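Local coordinates for protein anti-sigma-I factor RsgI3 (Clostridium thermocellum, PDB 6QE7) that probably restrains the sigma factor SigI3 and senses plant polysaccharides outside the cell through a tandem pair of PA14 domains that binds pectin, at residues L154-Y159 and V196-K201; G219-I224 and K257-N262; Y210-V215 and I246-G251. One frame throughout, in Å; residues are numbered along the deposited sequence.

Interaction 1: residues L154-Y159 and V196-K201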
loop_
_atom_site.group_PDB
_atom_site.type_symbol
_atom_site.label_atom_id
_atom_site.label_comp_id
_atom_site.label_asym_id
_atom_site.label_seq_id
_atom_site.Cartn_x
_atom_site.Cartn_y
_atom_site.Cartn_z
ATOM N N LEU A 154 4.800 -3.809 13.162
ATOM C CA LEU A 154 6.057 -3.820 12.429
ATOM C C LEU A 154 6.844 -5.086 12.746
ATOM O O LEU A 154 6.726 -5.627 13.902
ATOM C CB LEU A 154 6.814 -2.544 12.780
ATOM C CG LEU A 154 6.164 -1.244 12.344
ATOM C CD1 LEU A 154 6.940 -0.101 12.928
ATOM C CD2 LEU A 154 6.116 -1.112 10.796
ATOM N N SER A 155 7.598 -5.576 11.759
ATOM C CA SER A 155 8.555 -6.707 11.951
ATOM C C SER A 155 9.767 -6.211 12.705
ATOM O O SER A 155 10.488 -5.387 12.149
ATOM C CB SER A 155 8.985 -7.326 10.675
ATOM O OG SER A 155 7.824 -7.623 9.957
ATOM N N ALA A 156 9.969 -6.775 13.903
ATOM C CA ALA A 156 11.019 -6.411 14.863
ATOM C C ALA A 156 12.026 -7.548 14.860
ATOM O O ALA A 156 11.610 -8.725 14.923
ATOM C CB ALA A 156 10.425 -6.188 16.228
ATOM N N GLU A 157 13.281 -7.182 14.677
ATOM C CA GLU A 157 14.427 -8.043 15.014
ATOM C C GLU A 157 15.040 -7.536 16.322
ATOM O O GLU A 157 15.478 -6.341 16.377
ATOM C CB GLU A 157 15.373 -8.070 13.836
ATOM C CG GLU A 157 14.686 -8.241 12.482
ATOM C CD GLU A 157 15.615 -7.827 11.335
ATOM O OE1 GLU A 157 15.793 -6.624 11.114
ATOM O OE2 GLU A 157 16.254 -8.712 10.738
ATOM N N TYR A 158 15.143 -8.428 17.317
ATOM C CA TYR A 158 15.810 -8.136 18.622
ATOM C C TYR A 158 17.223 -8.707 18.637
ATOM O O TYR A 158 17.409 -9.868 18.310
ATOM C CB TYR A 158 14.981 -8.670 19.774
ATOM C CG TYR A 158 13.757 -7.848 19.966
ATOM C CD1 TYR A 158 12.728 -7.872 19.057
ATOM C CD2 TYR A 158 13.633 -7.020 21.046
ATOM C CE1 TYR A 158 11.570 -7.137 19.268
ATOM C CE2 TYR A 158 12.512 -6.235 21.242
ATOM C CZ TYR A 158 11.483 -6.255 20.322
ATOM O OH TYR A 158 10.386 -5.438 20.493
ATOM N N TYR A 159 18.190 -7.879 19.011
ATOM C CA TYR A 159 19.615 -8.258 19.046
ATOM C C TYR A 159 20.145 -8.296 20.473
ATOM O O TYR A 159 19.750 -7.451 21.306
ATOM C CB TYR A 159 20.441 -7.309 18.179
ATOM C CG TYR A 159 20.100 -7.421 16.726
ATOM C CD1 TYR A 159 19.041 -6.692 16.214
ATOM C CD2 TYR A 159 20.749 -8.312 15.900
ATOM C CE1 TYR A 159 18.701 -6.771 14.874
ATOM C CE2 TYR A 159 20.451 -8.373 14.547
ATOM C CZ TYR A 159 19.392 -7.621 14.055
ATOM O OH TYR A 159 19.009 -7.638 12.771
ATOM N N VAL A 196 17.298 -3.075 18.643
ATOM C CA VAL A 196 16.072 -3.540 17.931
ATOM C C VAL A 196 16.007 -2.832 16.577
ATOM O O VAL A 196 16.393 -1.671 16.524
ATOM C CB VAL A 196 14.796 -3.227 18.736
ATOM C CG1 VAL A 196 13.612 -4.037 18.255
ATOM C CG2 VAL A 196 15.023 -3.438 20.223
ATOM N N ARG A 197 15.556 -3.546 15.552
ATOM C CA ARG A 197 15.195 -2.975 14.226
ATOM C C ARG A 197 13.730 -3.336 13.935
ATOM O O ARG A 197 13.402 -4.490 14.007
ATOM C CB ARG A 197 16.062 -3.486 13.079
ATOM C CG ARG A 197 15.554 -2.974 11.737
ATOM C CD ARG A 197 16.393 -3.347 10.538
ATOM N NE ARG A 197 17.807 -3.034 10.731
ATOM C CZ ARG A 197 18.717 -3.949 11.021
ATOM N NH1 ARG A 197 18.375 -5.217 11.163
ATOM N NH2 ARG A 197 19.968 -3.595 11.129
ATOM N N TRP A 198 12.892 -2.325 13.753
ATOM C CA TRP A 198 11.515 -2.384 13.232
ATOM C C TRP A 198 11.562 -1.960 11.769
ATOM O O TRP A 198 12.137 -0.909 11.466
ATOM C CB TRP A 198 10.609 -1.451 14.017
ATOM C CG TRP A 198 10.422 -1.829 15.461
ATOM C CD1 TRP A 198 9.487 -2.694 15.968
ATOM C CD2 TRP A 198 11.111 -1.271 16.599
ATOM N NE1 TRP A 198 9.605 -2.766 17.337
ATOM C CE2 TRP A 198 10.590 -1.899 17.749
ATOM C CE3 TRP A 198 12.153 -0.351 16.757
ATOM C CZ2 TRP A 198 11.072 -1.614 19.030
ATOM C CZ3 TRP A 198 12.647 -0.093 18.012
ATOM C CH2 TRP A 198 12.082 -0.679 19.134
ATOM N N VAL A 199 11.022 -2.805 10.911
ATOM C CA VAL A 199 10.818 -2.504 9.474
ATOM C C VAL A 199 9.355 -2.716 9.136
ATOM O O VAL A 199 8.780 -3.693 9.639
ATOM C CB VAL A 199 11.707 -3.417 8.615
ATOM C CG1 VAL A 199 11.466 -3.144 7.110
ATOM C CG2 VAL A 199 13.154 -3.170 8.960
ATOM N N GLY A 200 8.857 -1.922 8.187
ATOM C CA GLY A 200 7.585 -2.168 7.529
ATOM C C GLY A 200 7.129 -0.980 6.716
ATOM O O GLY A 200 7.938 -0.402 5.995
ATOM N N LYS A 201 5.841 -0.709 6.839
ATOM C CA LYS A 201 5.112 0.304 6.099
ATOM C C LYS A 201 4.274 1.070 7.098
ATOM O O LYS A 201 3.788 0.461 8.080
ATOM C CB LYS A 201 4.128 -0.245 5.040
ATOM C CG LYS A 201 4.637 -1.275 4.062
ATOM C CD LYS A 201 5.523 -0.695 3.004
ATOM C CE LYS A 201 5.999 -1.696 1.976
ATOM N NZ LYS A 201 6.462 -0.952 0.774
#
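Val-196 lays its CG1 methyl over the ring of Tyr-158, 3.7 Å from the ring centroid and only 10° off the normal, a CH-pi contact between neighbours of a non-hydrogen-bonded pair. The methyl gets there because CG1 stands anti to the backbone N (chi1 -163°), and the same methyl also lies over one face of the Trp-198 indole, displaced toward its rim. Ala-156, paired with Trp-198, sets its CB 3.6 Å from Trp-198 CD1, and Leu-154 crosses the tryptophan at about a right angle. This apolar row lies on the inner face of the larger sheet of the second PA14 domain, where strand 254-263 also packs on Trp-198 and the indole NE1 bonds to Asp-173.

The other face is polar. Glu-157 and Arg-197 run side by side in the same direction and close a salt bridge, NH1 to OE1 at 2.9 Å. The carboxylate oxygen lies in the guanidinium plane, yet the nitrogen approaches from above the carboxylate, the two planes being 57° apart. NH1 also donates to Tyr-159 OH at 3.0 Å, a more bent bond, while NE is taken by Glu-259 on the next strand.

Between the two rows the antiparallel backbones are joined by bonds such as Glu-157 N to Arg-197 O at 2.8 Å; Ser-155 N to Val-199 O is weak. With NH1 gripped twice and NE once, the guanidinium is fixed in rotation, and the two carboxylates beside it would be expected to stabilise its positive charge.

Interaction 2: residues G219-I224 and K257-N262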
loop_
_atom_site.group_PDB
_atom_site.type_symbol
_atom_site.label_atom_id
_atom_site.label_comp_id
_atom_site.label_asym_id
_atom_site.label_seq_id
_atom_site.Cartn_x
_atom_site.Cartn_y
_atom_site.Cartn_z
ATOM N N GLY A 219 20.080 5.038 22.004
ATOM C CA GLY A 219 20.265 5.587 20.649
ATOM C C GLY A 219 19.097 5.212 19.726
ATOM O O GLY A 219 18.597 4.057 19.820
ATOM N N VAL A 220 18.745 6.119 18.811
ATOM C CA VAL A 220 17.663 5.906 17.801
ATOM C C VAL A 220 18.141 6.334 16.422
ATOM O O VAL A 220 18.906 7.318 16.285
ATOM C CB VAL A 220 16.385 6.668 18.181
ATOM C CG1 VAL A 220 15.686 6.004 19.339
ATOM C CG2 VAL A 220 16.658 8.112 18.511
ATOM N N ARG A 221 17.651 5.625 15.429
ATOM C CA ARG A 221 17.572 6.121 14.032
ATOM C C ARG A 221 16.170 5.833 13.483
ATOM O O ARG A 221 15.627 4.733 13.784
ATOM C CB ARG A 221 18.635 5.439 13.170
ATOM C CG ARG A 221 20.059 5.832 13.513
ATOM C CD ARG A 221 20.988 5.171 12.516
ATOM N NE ARG A 221 22.240 5.915 12.563
ATOM C CZ ARG A 221 23.403 5.397 12.924
ATOM N NH1 ARG A 221 23.499 4.122 13.271
ATOM N NH2 ARG A 221 24.480 6.161 12.917
ATOM N N VAL A 222 15.644 6.776 12.686
ATOM C CA VAL A 222 14.333 6.651 11.966
ATOM C C VAL A 222 14.499 7.046 10.498
ATOM O O VAL A 222 14.976 8.143 10.196
ATOM C CB VAL A 222 13.219 7.466 12.584
ATOM C CG1 VAL A 222 11.925 7.255 11.793
ATOM C CG2 VAL A 222 13.032 7.147 14.089
ATOM N N TRP A 223 14.161 6.107 9.644
ATOM C CA TRP A 223 13.933 6.324 8.207
ATOM C C TRP A 223 12.427 6.233 7.882
ATOM O O TRP A 223 11.758 5.292 8.364
ATOM C CB TRP A 223 14.620 5.221 7.446
ATOM C CG TRP A 223 16.110 5.234 7.490
ATOM C CD1 TRP A 223 16.977 5.697 6.543
ATOM C CD2 TRP A 223 16.897 4.631 8.515
ATOM N NE1 TRP A 223 18.259 5.415 6.915
ATOM C CE2 TRP A 223 18.250 4.740 8.110
ATOM C CE3 TRP A 223 16.586 3.961 9.680
ATOM C CZ2 TRP A 223 19.298 4.231 8.877
ATOM C CZ3 TRP A 223 17.628 3.484 10.469
ATOM C CH2 TRP A 223 18.953 3.589 10.049
ATOM N N ILE A 224 11.930 7.194 7.113
ATOM C CA ILE A 224 10.583 7.219 6.482
ATOM C C ILE A 224 10.804 7.426 4.989
ATOM O O ILE A 224 11.597 8.314 4.616
ATOM C CB ILE A 224 9.664 8.300 7.076
ATOM C CG1 ILE A 224 9.557 8.172 8.599
ATOM C CG2 ILE A 224 8.262 8.219 6.451
ATOM C CD1 ILE A 224 8.546 7.110 9.044
ATOM N N LYS A 257 11.716 2.331 8.757
ATOM C CA LYS A 257 12.747 1.612 9.546
ATOM C C LYS A 257 13.017 2.449 10.784
ATOM O O LYS A 257 13.148 3.713 10.678
ATOM C CB LYS A 257 13.980 1.303 8.702
ATOM C CG LYS A 257 15.037 0.466 9.439
ATOM C CD LYS A 257 16.095 -0.175 8.503
ATOM C CE LYS A 257 16.843 0.872 7.712
ATOM N NZ LYS A 257 17.968 0.287 6.929
ATOM N N VAL A 258 13.004 1.771 11.930
ATOM C CA VAL A 258 13.373 2.338 13.237
ATOM C C VAL A 258 14.413 1.387 13.852
ATOM O O VAL A 258 14.189 0.130 13.893
ATOM C CB VAL A 258 12.160 2.566 14.175
ATOM C CG1 VAL A 258 12.566 3.142 15.543
ATOM C CG2 VAL A 258 11.167 3.525 13.572
ATOM N N GLU A 259 15.507 1.981 14.329
ATOM C CA GLU A 259 16.606 1.276 15.060
ATOM C C GLU A 259 16.776 1.935 16.451
ATOM O O GLU A 259 16.741 3.187 16.589
ATOM C CB GLU A 259 17.896 1.216 14.230
ATOM C CG GLU A 259 17.884 0.266 13.032
ATOM C CD GLU A 259 19.083 0.280 12.070
ATOM O OE1 GLU A 259 19.926 1.196 12.157
ATOM O OE2 GLU A 259 19.117 -0.577 11.180
ATOM N N TYR A 260 16.943 1.086 17.457
ATOM C CA TYR A 260 17.085 1.458 18.884
ATOM C C TYR A 260 18.275 0.684 19.462
ATOM O O TYR A 260 18.387 -0.524 19.279
ATOM C CB TYR A 260 15.836 1.089 19.697
ATOM C CG TYR A 260 15.966 1.370 21.172
ATOM C CD1 TYR A 260 16.162 2.669 21.596
ATOM C CD2 TYR A 260 15.954 0.387 22.141
ATOM C CE1 TYR A 260 16.305 2.989 22.929
ATOM C CE2 TYR A 260 16.178 0.683 23.487
ATOM C CZ TYR A 260 16.338 1.993 23.892
ATOM O OH TYR A 260 16.519 2.393 25.201
ATOM N N CYS A 261 19.107 1.357 20.223
ATOM C CA CYS A 261 20.122 0.667 21.028
ATOM C C CYS A 261 20.039 1.194 22.470
ATOM O O CYS A 261 19.826 2.342 22.736
ATOM C CB CYS A 261 21.478 0.738 20.355
ATOM S SG CYS A 261 22.216 2.390 20.303
ATOM N N ASN A 262 20.070 0.261 23.363
ATOM C CA ASN A 262 20.233 0.458 24.806
ATOM C C ASN A 262 21.714 0.365 25.184
ATOM O O ASN A 262 22.404 -0.567 24.717
ATOM C CB ASN A 262 19.489 -0.670 25.501
ATOM C CG ASN A 262 19.102 -0.172 26.849
ATOM O OD1 ASN A 262 18.439 0.871 26.880
ATOM N ND2 ASN A 262 19.585 -0.841 27.897
#
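Trp-223 and Lys-257, a hydrogen-bonded pair on neighbouring antiparallel strands, lie side by side and point the same way in the larger sheet of the second PA14 domain, a beta-sandwich. Lys-257 starts with CG anti to the backbone N and then bends at chi3 (59°), which folds its end back across the indole. CE rests 3.8 Å from the centroid of the six-membered ring, and NZ stands 4.5 Å from the same centroid, 5° off the normal. The lysine therefore gives the ring both a CH-pi contact and a cation-pi contact over one face.

Glu-259 comes to the same indole quite differently. Its OE1 meets the ring edge near the plane, 3.3 Å from Trp-223 CH2, with the carboxylate turned 80° from the indole. Since the rim of an aromatic ring is slightly positive, this approach is probably favourable, just as the ammonium suits the electron-rich face. The second oxygen, OE2, forms a salt bridge with Arg-197. On the same side of the sheet Arg-221 crosses Glu-259 at a slant, its NE held by Asp-231.

On the opposite face the side chains are apolar and turn into the sandwich. Val-222 and Val-258 run alongside each other, CG2 to CG2 at 4.1 Å, and Val-220 brings CG1 to the edge of the Tyr-260 ring. Thr-214 of strand 208-216 packs against Val-220 and Val-222 from across the core. Six backbone bonds join the strands, three of them donated from each side. At the far end of the pairing, where Gly-219 has no side chain, the sulphur SG of Cys-261 settles 3.8 Å from Gly-219 CA.

Interaction 3: residues Y210-V215 and I246-G251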
loop_
_atom_site.group_PDB
_atom_site.type_symbol
_atom_site.label_atom_id
_atom_site.label_comp_id
_atom_site.label_asym_id
_atom_site.label_seq_id
_atom_site.Cartn_x
_atom_site.Cartn_y
_atom_site.Cartn_z
ATOM N N TYR A 210 4.679 15.844 7.879
ATOM C CA TYR A 210 4.596 15.167 9.180
ATOM C C TYR A 210 5.871 15.465 9.939
ATOM O O TYR A 210 6.966 15.688 9.310
ATOM C CB TYR A 210 4.320 13.665 8.993
ATOM C CG TYR A 210 2.859 13.335 8.916
ATOM C CD1 TYR A 210 2.088 13.659 7.798
ATOM C CD2 TYR A 210 2.224 12.768 9.983
ATOM C CE1 TYR A 210 0.718 13.444 7.774
ATOM C CE2 TYR A 210 0.876 12.497 9.950
ATOM C CZ TYR A 210 0.110 12.844 8.850
ATOM O OH TYR A 210 -1.237 12.558 8.862
ATOM N N THR A 211 5.772 15.291 11.239
ATOM C CA THR A 211 6.916 15.296 12.169
ATOM C C THR A 211 6.856 13.996 12.937
ATOM O O THR A 211 5.799 13.697 13.530
ATOM C CB THR A 211 6.901 16.474 13.147
ATOM O OG1 THR A 211 6.841 17.669 12.391
ATOM C CG2 THR A 211 8.135 16.548 14.027
ATOM N N PHE A 212 7.925 13.228 12.868
ATOM C CA PHE A 212 8.063 12.021 13.722
ATOM C C PHE A 212 8.913 12.442 14.903
ATOM O O PHE A 212 9.772 13.316 14.759
ATOM C CB PHE A 212 8.610 10.816 12.954
ATOM C CG PHE A 212 7.638 10.341 11.908
ATOM C CD1 PHE A 212 7.557 10.997 10.692
ATOM C CD2 PHE A 212 6.757 9.313 12.169
ATOM C CE1 PHE A 212 6.588 10.646 9.760
ATOM C CE2 PHE A 212 5.826 8.938 11.221
ATOM C CZ PHE A 212 5.741 9.612 10.018
ATOM N N HIS A 213 8.587 11.879 16.052
ATOM C CA HIS A 213 9.180 12.207 17.362
ATOM C C HIS A 213 9.600 10.886 17.981
ATOM O O HIS A 213 8.824 9.918 17.834
ATOM C CB HIS A 213 8.184 12.899 18.259
ATOM C CG HIS A 213 7.441 14.032 17.668
ATOM N ND1 HIS A 213 7.775 15.345 17.930
ATOM C CD2 HIS A 213 6.307 14.052 16.906
ATOM C CE1 HIS A 213 6.903 16.139 17.328
ATOM N NE2 HIS A 213 5.968 15.351 16.717
ATOM N N THR A 214 10.836 10.811 18.492
ATOM C CA THR A 214 11.272 9.690 19.360
ATOM C C THR A 214 11.525 10.243 20.756
ATOM O O THR A 214 12.041 11.364 20.933
ATOM C CB THR A 214 12.448 8.894 18.805
ATOM O OG1 THR A 214 13.471 9.862 18.700
ATOM C CG2 THR A 214 12.174 8.213 17.480
ATOM N N VAL A 215 11.072 9.459 21.695
ATOM C CA VAL A 215 11.379 9.527 23.139
ATOM C C VAL A 215 12.090 8.215 23.458
ATOM O O VAL A 215 11.481 7.134 23.289
ATOM C CB VAL A 215 10.147 9.746 24.041
ATOM C CG1 VAL A 215 10.549 9.817 25.541
ATOM C CG2 VAL A 215 9.434 10.991 23.669
ATOM N N ILE A 246 8.934 15.073 7.358
ATOM C CA ILE A 246 8.854 14.587 5.956
ATOM C C ILE A 246 7.447 14.909 5.430
ATOM O O ILE A 246 6.525 14.791 6.199
ATOM C CB ILE A 246 9.182 13.096 5.857
ATOM C CG1 ILE A 246 9.184 12.613 4.395
ATOM C CG2 ILE A 246 8.240 12.293 6.734
ATOM C CD1 ILE A 246 9.976 11.352 4.151
ATOM N N GLU A 247 7.333 15.291 4.164
ATOM C CA GLU A 247 6.048 15.476 3.431
ATOM C C GLU A 247 5.541 14.102 3.006
ATOM O O GLU A 247 6.300 13.372 2.383
ATOM C CB GLU A 247 6.252 16.414 2.232
ATOM C CG GLU A 247 5.869 17.845 2.563
ATOM C CD GLU A 247 6.494 18.952 1.754
ATOM O OE1 GLU A 247 6.917 18.690 0.635
ATOM O OE2 GLU A 247 6.499 20.101 2.240
ATOM N N LEU A 248 4.328 13.739 3.381
ATOM C CA LEU A 248 3.732 12.452 2.986
ATOM C C LEU A 248 2.332 12.693 2.442
ATOM O O LEU A 248 1.671 13.677 2.792
ATOM C CB LEU A 248 3.681 11.509 4.172
ATOM C CG LEU A 248 5.022 11.259 4.845
ATOM C CD1 LEU A 248 4.820 10.586 6.186
ATOM C CD2 LEU A 248 5.973 10.436 3.955
ATOM N N LYS A 249 1.891 11.789 1.602
ATOM C CA LYS A 249 0.518 11.854 1.087
ATOM C C LYS A 249 -0.346 10.835 1.839
ATOM O O LYS A 249 0.078 9.701 2.036
ATOM C CB LYS A 249 0.566 11.629 -0.418
ATOM C CG LYS A 249 1.315 12.684 -1.243
ATOM C CD LYS A 249 1.267 12.322 -2.744
ATOM C CE LYS A 249 2.001 13.263 -3.677
ATOM N NZ LYS A 249 2.160 12.645 -5.024
ATOM N N ALA A 250 -1.581 11.179 2.159
ATOM C CA ALA A 250 -2.578 10.192 2.631
ATOM C C ALA A 250 -2.867 9.219 1.497
ATOM O O ALA A 250 -2.800 9.594 0.316
ATOM C CB ALA A 250 -3.823 10.897 3.073
ATOM N N GLY A 251 -3.215 8.019 1.859
ATOM C CA GLY A 251 -3.786 7.049 0.934
ATOM C C GLY A 251 -2.740 6.136 0.357
ATOM O O GLY A 251 -3.081 5.469 -0.595
#
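Phe-212 offers the rim of its ring to two aliphatic side chains of the opposite strand. Its CE1 is 3.8 Å from Ile-246 CG2 and 4.0 Å from Leu-248 CD1, and both methyls lie near the ring plane, so neither stacks on a face. The two approaches differ: Leu-248 and Phe-212 meet tip to tip, whereas Ile-246 and Phe-212 cross at a slant. Leu-248 CD1 also reaches the CB of Tyr-210, at 4.2 Å, so that one methyl touches both aromatic residues.

What sets these side chains is the last pair of a longer antiparallel pairing. Tyr-210 and Ile-246 form a hydrogen-bonded pair, with Tyr-210 N to Ile-246 O at 2.7 Å and Ile-246 N to Tyr-210 O at 2.8 Å. Just past it the strands diverge, their axes making 124°, and the chain after Leu-248 leaves as loop. In Ile-246, CG1 stands anti to the backbone N (chi1 -176°), which leaves the branch methyl CG2 between N and the carbonyl carbon, the position from which it touches the phenylalanine.

The next shell holds Tyr-210: its OH bonds to Tyr-206 N, and its ring meets that of Trp-273 with the planes at about 50°. Further along the strand, Phe-212 and Thr-214 continue the backbone bonding with strand 240-248, at Gly-244 and Asn-242. This is core packing at one end of the smaller sheet of the second PA14 domain. Strand 208-216 runs there between strands 240-248 and 268-274, while Ile-224 of strand 219-224, in the facing sheet, covers both Phe-212 and Leu-248.

All three contacts lie in the second PA14 domain. From the N terminus, strand 154-159 comes first, and interaction 1 closes a 36-residue loop when 196-201 pairs with it. Only then do the other two begin. Strand 210-215 opens interaction 3, 219-224 opens interaction 2, 246-251 closes the former and 257-262 the latter, so these two cross rather than nest. Interactions 1 and 2 belong to the same sheet, where strands 193-202 and 254-263 are neighbours and Trp-198 N probably bonds to Val-258 O. Interaction 3 lies in the facing sheet and touches interaction 2 through Ile-224 and Ile-246; from interaction 1 its nearest atoms are about 8 Å away.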